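Local coordinates for protein DNA ligase (PDB 3GDE) that probably seals nicks in double-stranded DNA during replication, recombination and repair, using ATP and passing through an AMP-lysine intermediate, at residues D283-V296 against L361-L373. Numbering follows the deposited sequence.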
ATOM      1  N   ASP A 283      15.830  -2.817 -18.446  1.00 38.32           N
ATOM      2  CA  ASP A 283      15.665  -2.131 -19.726  1.00 38.08           C
ATOM      3  C   ASP A 283      15.386  -0.635 -19.580  1.00 37.84           C
ATOM      4  O   ASP A 283      16.023   0.192 -20.241  1.00 37.67           O
ATOM      5  CB  ASP A 283      14.601  -2.816 -20.596  1.00 38.48           C
ATOM      6  CG  ASP A 283      13.263  -3.021 -19.877  1.00 39.17           C
ATOM      7  OD1 ASP A 283      12.235  -3.121 -20.579  1.00 40.44           O
ATOM      8  OD2 ASP A 283      13.228  -3.100 -18.632  1.00 39.38           O
ATOM      9  N   ILE A 284      14.433  -0.292 -18.712  1.00 37.41           N
ATOM     10  CA  ILE A 284      14.091   1.108 -18.457  1.00 36.57           C
ATOM     11  C   ILE A 284      15.219   1.810 -17.689  1.00 36.48           C
ATOM     12  O   ILE A 284      15.576   2.939 -18.011  1.00 36.08           O
ATOM     13  CB  ILE A 284      12.704   1.245 -17.743  1.00 36.39           C
ATOM     14  CG1 ILE A 284      11.565   0.749 -18.655  1.00 35.96           C
ATOM     15  CG2 ILE A 284      12.446   2.677 -17.275  1.00 35.14           C
ATOM     16  CD1 ILE A 284      11.479   1.424 -20.052  1.00 34.14           C
ATOM     17  N   VAL A 285      15.781   1.128 -16.694  1.00 36.77           N
ATOM     18  CA  VAL A 285      16.940   1.639 -15.943  1.00 37.51           C
ATOM     19  C   VAL A 285      18.078   2.109 -16.873  1.00 37.74           C
ATOM     20  O   VAL A 285      18.546   3.250 -16.759  1.00 37.46           O
ATOM     21  CB  VAL A 285      17.430   0.606 -14.872  1.00 37.42           C
ATOM     22  CG1 VAL A 285      18.807   0.956 -14.322  1.00 37.77           C
ATOM     23  CG2 VAL A 285      16.429   0.524 -13.736  1.00 37.44           C
ATOM     24  N   GLU A 286      18.493   1.245 -17.803  1.00 38.34           N
ATOM     25  CA  GLU A 286      19.559   1.585 -18.756  1.00 39.05           C
ATOM     26  C   GLU A 286      19.207   2.785 -19.629  1.00 39.40           C
ATOM     27  O   GLU A 286      20.055   3.655 -19.847  1.00 39.62           O
ATOM     28  CB  GLU A 286      19.954   0.389 -19.631  1.00 39.09           C
ATOM     29  CG  GLU A 286      20.822  -0.649 -18.932  1.00 40.13           C
ATOM     30  CD  GLU A 286      22.166  -0.108 -18.424  1.00 42.23           C
ATOM     31  OE1 GLU A 286      22.721  -0.719 -17.481  1.00 43.40           O
ATOM     32  OE2 GLU A 286      22.679   0.905 -18.953  1.00 41.90           O
ATOM     33  N   GLU A 287      17.956   2.842 -20.101  1.00 39.63           N
ATOM     34  CA  GLU A 287      17.487   3.946 -20.950  1.00 40.00           C
ATOM     35  C   GLU A 287      17.477   5.274 -20.213  1.00 39.79           C
ATOM     36  O   GLU A 287      17.702   6.322 -20.814  1.00 40.11           O
ATOM     37  CB  GLU A 287      16.089   3.665 -21.504  1.00 40.19           C
ATOM     38  CG  GLU A 287      15.996   2.427 -22.361  1.00 42.50           C
ATOM     39  CD  GLU A 287      16.589   2.604 -23.750  1.00 45.10           C
ATOM     40  OE1 GLU A 287      16.656   3.758 -24.243  1.00 46.43           O
ATOM     41  OE2 GLU A 287      16.974   1.575 -24.350  1.00 46.33           O
ATOM     42  N   ILE A 288      17.192   5.225 -18.915  1.00 39.52           N
ATOM     43  CA  ILE A 288      17.260   6.403 -18.051  1.00 39.29           C
ATOM     44  C   ILE A 288      18.705   6.926 -17.920  1.00 39.40           C
ATOM     45  O   ILE A 288      18.953   8.135 -17.999  1.00 39.15           O
ATOM     46  CB  ILE A 288      16.608   6.092 -16.676  1.00 39.02           C
ATOM     47  CG1 ILE A 288      15.088   6.255 -16.782  1.00 38.91           C
ATOM     48  CG2 ILE A 288      17.172   6.974 -15.563  1.00 38.99           C
ATOM     49  CD1 ILE A 288      14.301   5.308 -15.917  1.00 38.45           C
ATOM     50  N   LYS A 289      19.647   6.001 -17.754  1.00 39.77           N
ATOM     51  CA  LYS A 289      21.073   6.333 -17.640  1.00 40.24           C
ATOM     52  C   LYS A 289      21.639   6.996 -18.891  1.00 40.54           C
ATOM     53  O   LYS A 289      22.510   7.859 -18.792  1.00 40.85           O
ATOM     54  CB  LYS A 289      21.892   5.100 -17.260  1.00 39.95           C
ATOM     55  CG  LYS A 289      21.522   4.550 -15.896  1.00 39.89           C
ATOM     56  CD  LYS A 289      22.424   3.425 -15.450  1.00 39.51           C
ATOM     57  CE  LYS A 289      22.174   3.120 -13.991  1.00 39.30           C
ATOM     58  NZ  LYS A 289      22.850   1.868 -13.535  1.00 39.86           N
ATOM     59  N   LYS A 290      21.133   6.626 -20.066  1.00 40.98           N
ATOM     60  CA  LYS A 290      21.575   7.313 -21.285  1.00 41.08           C
ATOM     61  C   LYS A 290      20.736   8.518 -21.696  1.00 40.75           C
ATOM     62  O   LYS A 290      21.259   9.446 -22.310  1.00 40.68           O
ATOM     63  CB  LYS A 290      21.822   6.354 -22.465  1.00 41.25           C
ATOM     64  CG  LYS A 290      20.727   5.364 -22.773  1.00 42.23           C
ATOM     65  CD  LYS A 290      21.057   4.611 -24.044  1.00 43.09           C
ATOM     66  CE  LYS A 290      20.369   3.256 -24.081  1.00 44.75           C
ATOM     67  NZ  LYS A 290      20.479   2.623 -25.433  1.00 45.33           N
ATOM     68  N   SER A 291      19.454   8.526 -21.335  1.00 40.48           N
ATOM     69  CA  SER A 291      18.547   9.570 -21.828  1.00 40.05           C
ATOM     70  C   SER A 291      18.233  10.695 -20.845  1.00 39.76           C
ATOM     71  O   SER A 291      17.796  11.775 -21.263  1.00 39.46           O
ATOM     72  CB  SER A 291      17.250   8.959 -22.359  1.00 40.05           C
ATOM     73  OG  SER A 291      17.516   7.982 -23.359  1.00 41.19           O
ATOM     74  N   VAL A 292      18.420  10.460 -19.547  1.00 39.42           N
ATOM     75  CA  VAL A 292      18.062  11.511 -18.593  1.00 39.22           C
ATOM     76  C   VAL A 292      19.245  12.152 -17.855  1.00 39.14           C
ATOM     77  O   VAL A 292      20.253  11.504 -17.555  1.00 38.88           O
ATOM     78  CB  VAL A 292      16.852  11.132 -17.646  1.00 39.34           C
ATOM     79  CG1 VAL A 292      15.827  10.216 -18.354  1.00 38.23           C
ATOM     80  CG2 VAL A 292      17.309  10.518 -16.354  1.00 39.99           C
ATOM     81  N   LYS A 293      19.109  13.450 -17.620  1.00 39.09           N
ATOM     82  CA  LYS A 293      20.083  14.250 -16.906  1.00 39.66           C
ATOM     83  C   LYS A 293      20.107  13.847 -15.421  1.00 39.25           C
ATOM     84  O   LYS A 293      19.055  13.779 -14.786  1.00 39.52           O
ATOM     85  CB  LYS A 293      19.716  15.723 -17.102  1.00 40.14           C
ATOM     86  CG  LYS A 293      20.646  16.756 -16.496  1.00 42.64           C
ATOM     87  CD  LYS A 293      19.992  17.469 -15.295  1.00 45.52           C
ATOM     88  CE  LYS A 293      18.739  18.278 -15.682  1.00 47.62           C
ATOM     89  NZ  LYS A 293      18.984  19.465 -16.579  1.00 48.56           N
ATOM     90  N   PRO A 294      21.304  13.532 -14.880  1.00 38.66           N
ATOM     91  CA  PRO A 294      21.454  13.082 -13.490  1.00 37.88           C
ATOM     92  C   PRO A 294      21.028  14.147 -12.485  1.00 36.88           C
ATOM     93  O   PRO A 294      21.097  15.335 -12.786  1.00 37.12           O
ATOM     94  CB  PRO A 294      22.957  12.820 -13.366  1.00 37.95           C
ATOM     95  CG  PRO A 294      23.438  12.641 -14.777  1.00 38.44           C
ATOM     96  CD  PRO A 294      22.601  13.571 -15.582  1.00 38.68           C
ATOM     97  N   GLY A 295      20.585  13.719 -11.308  1.00 35.79           N
ATOM     98  CA  GLY A 295      20.181  14.646 -10.241  1.00 34.50           C
ATOM     99  C   GLY A 295      18.704  15.002 -10.257  1.00 33.37           C
ATOM    100  O   GLY A 295      18.326  16.106  -9.862  1.00 33.12           O
ATOM    101  N   VAL A 296      17.872  14.073 -10.724  1.00 32.48           N
ATOM    102  CA  VAL A 296      16.428  14.311 -10.834  1.00 31.94           C
ATOM    103  C   VAL A 296      15.566  13.234 -10.172  1.00 31.38           C
ATOM    104  O   VAL A 296      16.014  12.103  -9.914  1.00 31.17           O
ATOM    105  CB  VAL A 296      15.945  14.526 -12.317  1.00 31.80           C
ATOM    106  CG1 VAL A 296      16.659  15.696 -12.971  1.00 31.95           C
ATOM    107  CG2 VAL A 296      16.118  13.266 -13.143  1.00 31.58           C
ATOM    108  N   LEU A 361      11.496  19.687 -16.717  1.00 38.61           N
ATOM    109  CA  LEU A 361      11.360  18.335 -17.253  1.00 38.95           C
ATOM    110  C   LEU A 361      11.900  18.231 -18.684  1.00 39.73           C
ATOM    111  O   LEU A 361      12.614  17.286 -19.018  1.00 39.17           O
ATOM    112  CB  LEU A 361       9.898  17.880 -17.200  1.00 38.66           C
ATOM    113  CG  LEU A 361       9.582  16.506 -17.804  1.00 38.41           C
ATOM    114  CD1 LEU A 361      10.144  15.374 -16.948  1.00 37.29           C
ATOM    115  CD2 LEU A 361       8.085  16.340 -18.022  1.00 38.29           C
ATOM    116  N   GLU A 362      11.550  19.207 -19.521  1.00 40.94           N
ATOM    117  CA  GLU A 362      11.950  19.190 -20.933  1.00 42.75           C
ATOM    118  C   GLU A 362      13.467  19.178 -21.110  1.00 43.08           C
ATOM    119  O   GLU A 362      13.997  18.385 -21.893  1.00 43.42           O
ATOM    120  CB  GLU A 362      11.310  20.353 -21.696  1.00 42.58           C
ATOM    121  CG  GLU A 362       9.811  20.184 -21.923  1.00 43.34           C
ATOM    122  CD  GLU A 362       9.140  21.442 -22.456  1.00 44.50           C
ATOM    123  OE1 GLU A 362       7.887  21.485 -22.472  1.00 46.78           O
ATOM    124  OE2 GLU A 362       9.856  22.391 -22.856  1.00 47.70           O
ATOM    125  N   SER A 363      14.168  20.020 -20.353  1.00 43.74           N
ATOM    126  CA  SER A 363      15.625  20.071 -20.460  1.00 44.57           C
ATOM    127  C   SER A 363      16.341  18.914 -19.741  1.00 45.07           C
ATOM    128  O   SER A 363      17.552  18.747 -19.902  1.00 45.25           O
ATOM    129  CB  SER A 363      16.164  21.434 -20.013  1.00 44.52           C
ATOM    130  OG  SER A 363      16.283  21.508 -18.610  1.00 45.44           O
ATOM    131  N   ALA A 364      15.590  18.105 -18.984  1.00 45.42           N
ATOM    132  CA  ALA A 364      16.166  17.013 -18.196  1.00 45.71           C
ATOM    133  C   ALA A 364      16.154  15.683 -18.932  1.00 46.20           C
ATOM    134  O   ALA A 364      17.007  14.816 -18.698  1.00 45.97           O
ATOM    135  CB  ALA A 364      15.450  16.880 -16.870  1.00 45.83           C
ATOM    136  N   VAL A 365      15.181  15.508 -19.815  1.00 46.83           N
ATOM    137  CA  VAL A 365      15.142  14.299 -20.624  1.00 47.54           C
ATOM    138  C   VAL A 365      15.453  14.578 -22.094  1.00 48.00           C
ATOM    139  O   VAL A 365      14.987  15.557 -22.684  1.00 48.25           O
ATOM    140  CB  VAL A 365      13.860  13.418 -20.386  1.00 47.55           C
ATOM    141  CG1 VAL A 365      12.862  14.121 -19.490  1.00 47.79           C
ATOM    142  CG2 VAL A 365      13.229  12.941 -21.699  1.00 47.31           C
ATOM    143  N   ASN A 366      16.290  13.711 -22.641  1.00 48.52           N
ATOM    144  CA  ASN A 366      16.615  13.693 -24.048  1.00 49.18           C
ATOM    145  C   ASN A 366      15.865  12.508 -24.641  1.00 48.91           C
ATOM    146  O   ASN A 366      16.213  11.347 -24.395  1.00 48.51           O
ATOM    147  CB  ASN A 366      18.140  13.567 -24.221  1.00 49.66           C
ATOM    148  CG  ASN A 366      18.535  13.008 -25.571  1.00 51.63           C
ATOM    149  OD1 ASN A 366      18.527  13.721 -26.579  1.00 53.27           O
ATOM    150  ND2 ASN A 366      18.882  11.718 -25.597  1.00 53.32           N
ATOM    151  N   GLU A 367      14.807  12.816 -25.389  1.00 49.04           N
ATOM    152  CA  GLU A 367      13.896  11.798 -25.913  1.00 49.35           C
ATOM    153  C   GLU A 367      14.598  10.768 -26.795  1.00 49.05           C
ATOM    154  O   GLU A 367      15.391  11.114 -27.663  1.00 49.19           O
ATOM    155  CB  GLU A 367      12.706  12.440 -26.644  1.00 49.22           C
ATOM    156  CG  GLU A 367      11.734  13.192 -25.713  1.00 50.03           C
ATOM    157  CD  GLU A 367      10.342  13.396 -26.313  1.00 50.23           C
ATOM    158  OE1 GLU A 367       9.937  14.565 -26.492  1.00 52.38           O
ATOM    159  OE2 GLU A 367       9.644  12.395 -26.599  1.00 51.34           O
ATOM    160  N   SER A 368      14.318   9.501 -26.527  1.00 49.16           N
ATOM    161  CA  SER A 368      14.787   8.393 -27.347  1.00 49.52           C
ATOM    162  C   SER A 368      13.602   7.497 -27.714  1.00 49.83           C
ATOM    163  O   SER A 368      12.443   7.871 -27.496  1.00 49.85           O
ATOM    164  CB  SER A 368      15.874   7.603 -26.611  1.00 49.37           C
ATOM    165  OG  SER A 368      15.440   7.176 -25.332  1.00 49.41           O
ATOM    166  N   GLU A 369      13.878   6.321 -28.271  1.00 50.15           N
ATOM    167  CA  GLU A 369      12.797   5.409 -28.652  1.00 50.25           C
ATOM    168  C   GLU A 369      12.077   4.846 -27.425  1.00 49.63           C
ATOM    169  O   GLU A 369      10.879   4.566 -27.480  1.00 49.70           O
ATOM    170  CB  GLU A 369      13.292   4.283 -29.575  1.00 50.53           C
ATOM    171  CG  GLU A 369      14.239   3.272 -28.921  1.00 52.46           C
ATOM    172  CD  GLU A 369      14.105   1.855 -29.481  1.00 55.14           C
ATOM    173  OE1 GLU A 369      14.888   0.970 -29.044  1.00 56.26           O
ATOM    174  OE2 GLU A 369      13.219   1.619 -30.341  1.00 56.08           O
ATOM    175  N   LYS A 370      12.809   4.700 -26.322  1.00 48.87           N
ATOM    176  CA  LYS A 370      12.265   4.089 -25.111  1.00 48.07           C
ATOM    177  C   LYS A 370      11.946   5.078 -23.980  1.00 47.22           C
ATOM    178  O   LYS A 370      11.311   4.695 -22.999  1.00 47.25           O
ATOM    179  CB  LYS A 370      13.180   2.968 -24.607  1.00 48.21           C
ATOM    180  CG  LYS A 370      13.279   1.763 -25.535  1.00 49.05           C
ATOM    181  CD  LYS A 370      13.662   0.501 -24.756  1.00 51.58           C
ATOM    182  CE  LYS A 370      14.083  -0.627 -25.696  1.00 52.89           C
ATOM    183  NZ  LYS A 370      14.475  -1.869 -24.964  1.00 53.87           N
ATOM    184  N   ILE A 371      12.386   6.331 -24.121  1.00 46.17           N
ATOM    185  CA  ILE A 371      12.119   7.384 -23.125  1.00 45.41           C
ATOM    186  C   ILE A 371      11.500   8.608 -23.801  1.00 45.08           C
ATOM    187  O   ILE A 371      12.136   9.254 -24.636  1.00 45.03           O
ATOM    188  CB  ILE A 371      13.413   7.825 -22.337  1.00 45.41           C
ATOM    189  CG1 ILE A 371      14.060   6.657 -21.567  1.00 44.64           C
ATOM    190  CG2 ILE A 371      13.137   9.037 -21.421  1.00 44.75           C
ATOM    191  CD1 ILE A 371      13.182   5.971 -20.506  1.00 43.99           C
ATOM    192  N   LYS A 372      10.263   8.927 -23.432  1.00 44.55           N
ATOM    193  CA  LYS A 372       9.549  10.044 -24.041  1.00 44.05           C
ATOM    194  C   LYS A 372       9.061  11.043 -23.009  1.00 43.59           C
ATOM    195  O   LYS A 372       8.932  10.718 -21.831  1.00 43.24           O
ATOM    196  CB  LYS A 372       8.351   9.532 -24.850  1.00 44.36           C
ATOM    197  CG  LYS A 372       8.588   8.230 -25.609  1.00 45.06           C
ATOM    198  CD  LYS A 372       9.353   8.466 -26.894  1.00 46.59           C
ATOM    199  CE  LYS A 372       8.425   8.753 -28.060  1.00 47.90           C
ATOM    200  NZ  LYS A 372       9.092   8.400 -29.352  1.00 49.25           N
ATOM    201  N   LEU A 373       8.803  12.263 -23.469  1.00 43.32           N
ATOM    202  CA  LEU A 373       8.002  13.229 -22.736  1.00 43.34           C
ATOM    203  C   LEU A 373       6.537  13.097 -23.119  1.00 43.44           C
ATOM    204  O   LEU A 373       6.211  12.876 -24.288  1.00 43.54           O
ATOM    205  CB  LEU A 373       8.456  14.653 -23.045  1.00 43.43           C
ATOM    206  CG  LEU A 373       9.265  15.447 -22.011  1.00 44.39           C
ATOM    207  CD1 LEU A 373       9.981  14.538 -21.033  1.00 44.57           C
ATOM    208  CD2 LEU A 373      10.249  16.383 -22.711  1.00 45.16           C
TER
HETATM  209  O   HOH W   1      11.947  -2.910 -23.155  1.00 50.47           O
HETATM  210  O   HOH W   2      16.452   4.281 -26.821  1.00 76.36           O
HETATM  211  O   HOH W   3      19.399  14.340 -21.074  1.00 54.13           O
HETATM  212  O   HOH W   4      16.305  20.118 -16.183  1.00 63.36           O
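An isolated beta bridge joins Val-292, just past the end of helix 282-291, to Val-365, just past helix 354-364. Two nearly straight backbone hydrogen bonds make it: Asn-366 N to Ser-291 O at 2.8 Å, and Lys-293 N to Ala-364 O at 2.7 Å. Next to the bridge, Ser-291 OG and Ser-368 OG share a hydrogen bond of 3.0 Å. Both segments belong to the ATP-dependent ligase (adenylation) domain, where the bridge ties the exits of two helices together beside strand 371-379. Ile-371 of that strand points toward the helix; its CG1 lies 3.6 Å from Glu-287 CB. Ala-337 and Phe-339 also pack on Ile-371. With CG anti to the carbonyl carbon and a bend at chi2 (-75°), the Glu-287 side chain crosses that of Lys-370 at about a right angle, its carboxylate against Lys-370 CB and CD. Glu-287 CD is 3.5 Å from Lys-370 CB, but the charged ends form no salt bridge. An alanine at Glu-287 would probably uncover the aliphatic part of Lys-370 and take away one of the two carboxylates near its amine. A water links Lys-370 NZ to Asp-283 OD1, while Asp-283 OD2 pairs with Arg-319. At the other end, another water bridges Lys-293 NZ and Ser-363 OG.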